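Local coordinates for protein ribonucleoside-diphosphate reductase, alpha chain (Actinobacillus ureae ATCC 25976, PDB 6DQX) that probably reduces ribonucleoside diphosphates to deoxyribonucleotides as the catalytic alpha subunit of a class Id ribonucleotide reductase, at residues R55-A63 and L87-L97. Residues are numbered along the deposited sequence; the frame is centred on the assembly and turned at random.
Sequences RIRFIAEHA and LSSPIWSNFGL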
# COMPACT_ATOMS: atom_id res chain seq x y z
N ARG A 55 30.24 -13.75 17.77
CA ARG A 55 29.23 -13.95 16.74
C ARG A 55 29.68 -15.03 15.72
O ARG A 55 28.88 -15.90 15.36
CB ARG A 55 28.94 -12.61 16.06
CG ARG A 55 27.82 -12.60 15.04
CD ARG A 55 26.46 -12.82 15.64
NE ARG A 55 25.48 -13.00 14.57
CZ ARG A 55 24.55 -13.94 14.48
NH1 ARG A 55 24.37 -14.84 15.43
NH2 ARG A 55 23.77 -13.97 13.39
N ILE A 56 30.94 -15.00 15.31
CA ILE A 56 31.44 -15.96 14.31
C ILE A 56 31.39 -17.38 14.88
O ILE A 56 30.95 -18.31 14.21
CB ILE A 56 32.85 -15.61 13.82
CG1 ILE A 56 32.83 -14.28 13.04
CG2 ILE A 56 33.44 -16.73 12.99
CD1 ILE A 56 34.19 -13.62 12.98
N ARG A 57 31.86 -17.54 16.11
CA ARG A 57 31.76 -18.82 16.77
C ARG A 57 30.32 -19.32 16.88
O ARG A 57 30.06 -20.50 16.66
CB ARG A 57 32.40 -18.74 18.18
CG ARG A 57 32.29 -20.04 18.99
CD ARG A 57 33.35 -21.04 18.53
NE ARG A 57 34.69 -20.73 19.09
CZ ARG A 57 35.86 -21.18 18.61
NH1 ARG A 57 35.93 -21.99 17.54
NH2 ARG A 57 36.99 -20.82 19.21
N PHE A 58 29.39 -18.45 17.29
CA PHE A 58 27.98 -18.82 17.40
C PHE A 58 27.43 -19.29 16.04
O PHE A 58 26.73 -20.28 15.97
CB PHE A 58 27.13 -17.66 17.92
CG PHE A 58 25.67 -17.97 17.97
CD1 PHE A 58 25.12 -18.63 19.07
CD2 PHE A 58 24.83 -17.62 16.92
CE1 PHE A 58 23.76 -18.92 19.11
CE2 PHE A 58 23.48 -17.91 16.95
CZ PHE A 58 22.94 -18.57 18.04
N ILE A 59 27.75 -18.54 14.99
CA ILE A 59 27.28 -18.89 13.63
C ILE A 59 27.79 -20.28 13.22
O ILE A 59 27.01 -21.11 12.74
CB ILE A 59 27.70 -17.80 12.62
CG1 ILE A 59 26.87 -16.56 12.85
CG2 ILE A 59 27.57 -18.31 11.17
CD1 ILE A 59 27.36 -15.32 12.11
N ALA A 60 29.09 -20.51 13.43
CA ALA A 60 29.72 -21.81 13.11
C ALA A 60 29.07 -22.96 13.87
O ALA A 60 28.76 -24.00 13.30
CB ALA A 60 31.20 -21.77 13.45
N GLU A 61 28.88 -22.77 15.18
CA GLU A 61 28.30 -23.83 16.02
C GLU A 61 26.84 -24.05 15.69
O GLU A 61 26.36 -25.18 15.72
CB GLU A 61 28.47 -23.50 17.52
CG GLU A 61 29.91 -23.52 18.00
CD GLU A 61 30.54 -24.91 18.06
OE1 GLU A 61 29.81 -25.93 18.08
OE2 GLU A 61 31.79 -24.98 18.08
N HIS A 62 26.11 -22.98 15.40
CA HIS A 62 24.69 -23.11 15.08
C HIS A 62 24.52 -23.88 13.78
O HIS A 62 23.69 -24.79 13.69
CB HIS A 62 24.00 -21.76 14.97
CG HIS A 62 22.52 -21.87 14.86
ND1 HIS A 62 21.72 -22.16 15.95
CD2 HIS A 62 21.69 -21.77 13.80
CE1 HIS A 62 20.46 -22.20 15.56
NE2 HIS A 62 20.42 -21.99 14.25
N ALA A 63 25.36 -23.56 12.80
CA ALA A 63 25.37 -24.29 11.52
C ALA A 63 25.69 -25.78 11.72
O ALA A 63 25.00 -26.64 11.19
CB ALA A 63 26.33 -23.64 10.55
N LEU A 87 30.34 -13.24 4.76
CA LEU A 87 28.95 -13.59 5.01
C LEU A 87 28.09 -12.37 4.74
O LEU A 87 28.55 -11.23 4.93
CB LEU A 87 28.74 -14.06 6.45
CG LEU A 87 29.72 -15.10 6.97
CD1 LEU A 87 29.35 -15.46 8.39
CD2 LEU A 87 29.74 -16.33 6.09
N SER A 88 26.86 -12.60 4.30
CA SER A 88 25.96 -11.51 3.96
C SER A 88 25.53 -10.77 5.22
O SER A 88 25.54 -11.33 6.32
CB SER A 88 24.72 -12.02 3.24
OG SER A 88 23.88 -12.69 4.16
N SER A 89 25.11 -9.52 5.04
CA SER A 89 24.66 -8.73 6.19
C SER A 89 23.42 -9.32 6.88
O SER A 89 23.38 -9.29 8.10
CB SER A 89 24.52 -7.24 5.87
OG SER A 89 23.52 -6.99 4.94
N PRO A 90 22.43 -9.86 6.13
CA PRO A 90 21.34 -10.56 6.83
C PRO A 90 21.79 -11.76 7.68
O PRO A 90 21.21 -12.02 8.72
CB PRO A 90 20.41 -11.00 5.69
CG PRO A 90 20.67 -10.02 4.60
CD PRO A 90 22.16 -9.79 4.68
N ILE A 91 22.81 -12.49 7.23
CA ILE A 91 23.34 -13.61 8.00
C ILE A 91 24.05 -13.10 9.27
O ILE A 91 23.79 -13.60 10.38
CB ILE A 91 24.27 -14.49 7.10
CG1 ILE A 91 23.39 -15.24 6.09
CG2 ILE A 91 25.12 -15.44 7.95
CD1 ILE A 91 24.11 -15.85 4.89
N TRP A 92 24.92 -12.11 9.11
CA TRP A 92 25.59 -11.47 10.26
C TRP A 92 24.55 -10.98 11.25
O TRP A 92 24.69 -11.16 12.47
CB TRP A 92 26.44 -10.26 9.84
CG TRP A 92 27.84 -10.56 9.49
CD1 TRP A 92 28.39 -10.59 8.23
CD2 TRP A 92 28.92 -10.85 10.39
NE1 TRP A 92 29.73 -10.90 8.30
CE2 TRP A 92 30.08 -11.06 9.61
CE3 TRP A 92 29.01 -10.96 11.79
CZ2 TRP A 92 31.31 -11.37 10.17
CZ3 TRP A 92 30.25 -11.25 12.35
CH2 TRP A 92 31.38 -11.46 11.54
N SER A 93 23.50 -10.36 10.72
CA SER A 93 22.48 -9.73 11.59
C SER A 93 21.57 -10.72 12.31
O SER A 93 21.27 -10.54 13.51
CB SER A 93 21.65 -8.71 10.82
OG SER A 93 22.46 -7.63 10.40
N ASN A 94 21.11 -11.75 11.58
CA ASN A 94 19.96 -12.54 11.98
C ASN A 94 20.15 -14.04 12.08
O ASN A 94 19.31 -14.70 12.67
CB ASN A 94 18.79 -12.28 10.99
CG ASN A 94 18.51 -10.78 10.78
OD1 ASN A 94 18.22 -10.35 9.67
ND2 ASN A 94 18.61 -9.98 11.87
N PHE A 95 21.19 -14.62 11.47
CA PHE A 95 21.31 -16.09 11.46
C PHE A 95 21.41 -16.68 12.87
O PHE A 95 22.23 -16.23 13.67
CB PHE A 95 22.51 -16.56 10.61
CG PHE A 95 22.66 -18.05 10.55
CD1 PHE A 95 21.71 -18.83 9.91
CD2 PHE A 95 23.74 -18.69 11.15
CE1 PHE A 95 21.84 -20.22 9.87
CE2 PHE A 95 23.86 -20.08 11.12
CZ PHE A 95 22.94 -20.84 10.45
N GLY A 96 20.60 -17.70 13.15
CA GLY A 96 20.57 -18.31 14.47
C GLY A 96 19.87 -17.49 15.56
O GLY A 96 19.80 -17.94 16.69
N LEU A 97 19.36 -16.31 15.23
CA LEU A 97 18.66 -15.44 16.19
C LEU A 97 17.16 -15.36 15.87
O LEU A 97 16.71 -15.74 14.79
CB LEU A 97 19.26 -14.04 16.16
CG LEU A 97 20.77 -13.88 16.32
CD1 LEU A 97 21.17 -12.42 16.25
CD2 LEU A 97 21.26 -14.51 17.61
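Phe95 O is gripped by two nitrogens of Arg55, end-on. Arg55 NH2 lies 2.7 Å from Phe95 O, in the carbonyl plane on a lone pair, with a fairly straight N-H...O angle of 156°. NH1 meets the same oxygen nearly along the C=O axis. The motif is an arginine bound at the C-terminal end of a short helix, 89-94. It takes the carbonyls of Ile91 and Trp92 in the last turn and of Phe95 just beyond it. The helix follows strand 85-87, which pairs antiparallel with strand 288-296 in the reductase barrel domain. The axis of segment 89-94 is nearly perpendicular to that of segment 55-63.

Arg55 also takes Trp92 O side-on. Arg55 NE is 2.9 Å from Trp92 O, and NH2 reaches that oxygen from the same face, well above the carbonyl plane. NH2 adds a weak bond to Ile91 O. The three carbonyl oxygens lie near the guanidinium plane, so they fix the rotation of the group. The positive charge probably suits the negative end of the helix dipole. Ile59 CG1 lies over the centre of one guanidinium face, and Leu97 CD1 sits toward the rim of the other.

Arg55 CG is anti to N (chi1 -175°) and lies 3.8 Å from Trp92 CE3. The bend at chi2 (68°) then turns the chain to the carbonyls. Ile56 CG1 packs against Trp92 CH2. The Phe95 side chain lies against Ile59 CG2 and Ala63 CB. Phe315 of helix 308-327 also packs on the Phe95 ring, edge-to-face.

His62 turns its edge to the face of Phe95, with the planes nearly perpendicular. His62 is near His65, a residue seen to bind magnesium in a structure of this protein, though not in this chain. Gly96, in a type II turn, has positive phi and comes close to helix 52-67. Gly96 CA makes a CH-pi contact over the His62 ring, 3.7 Å from His62 NE2.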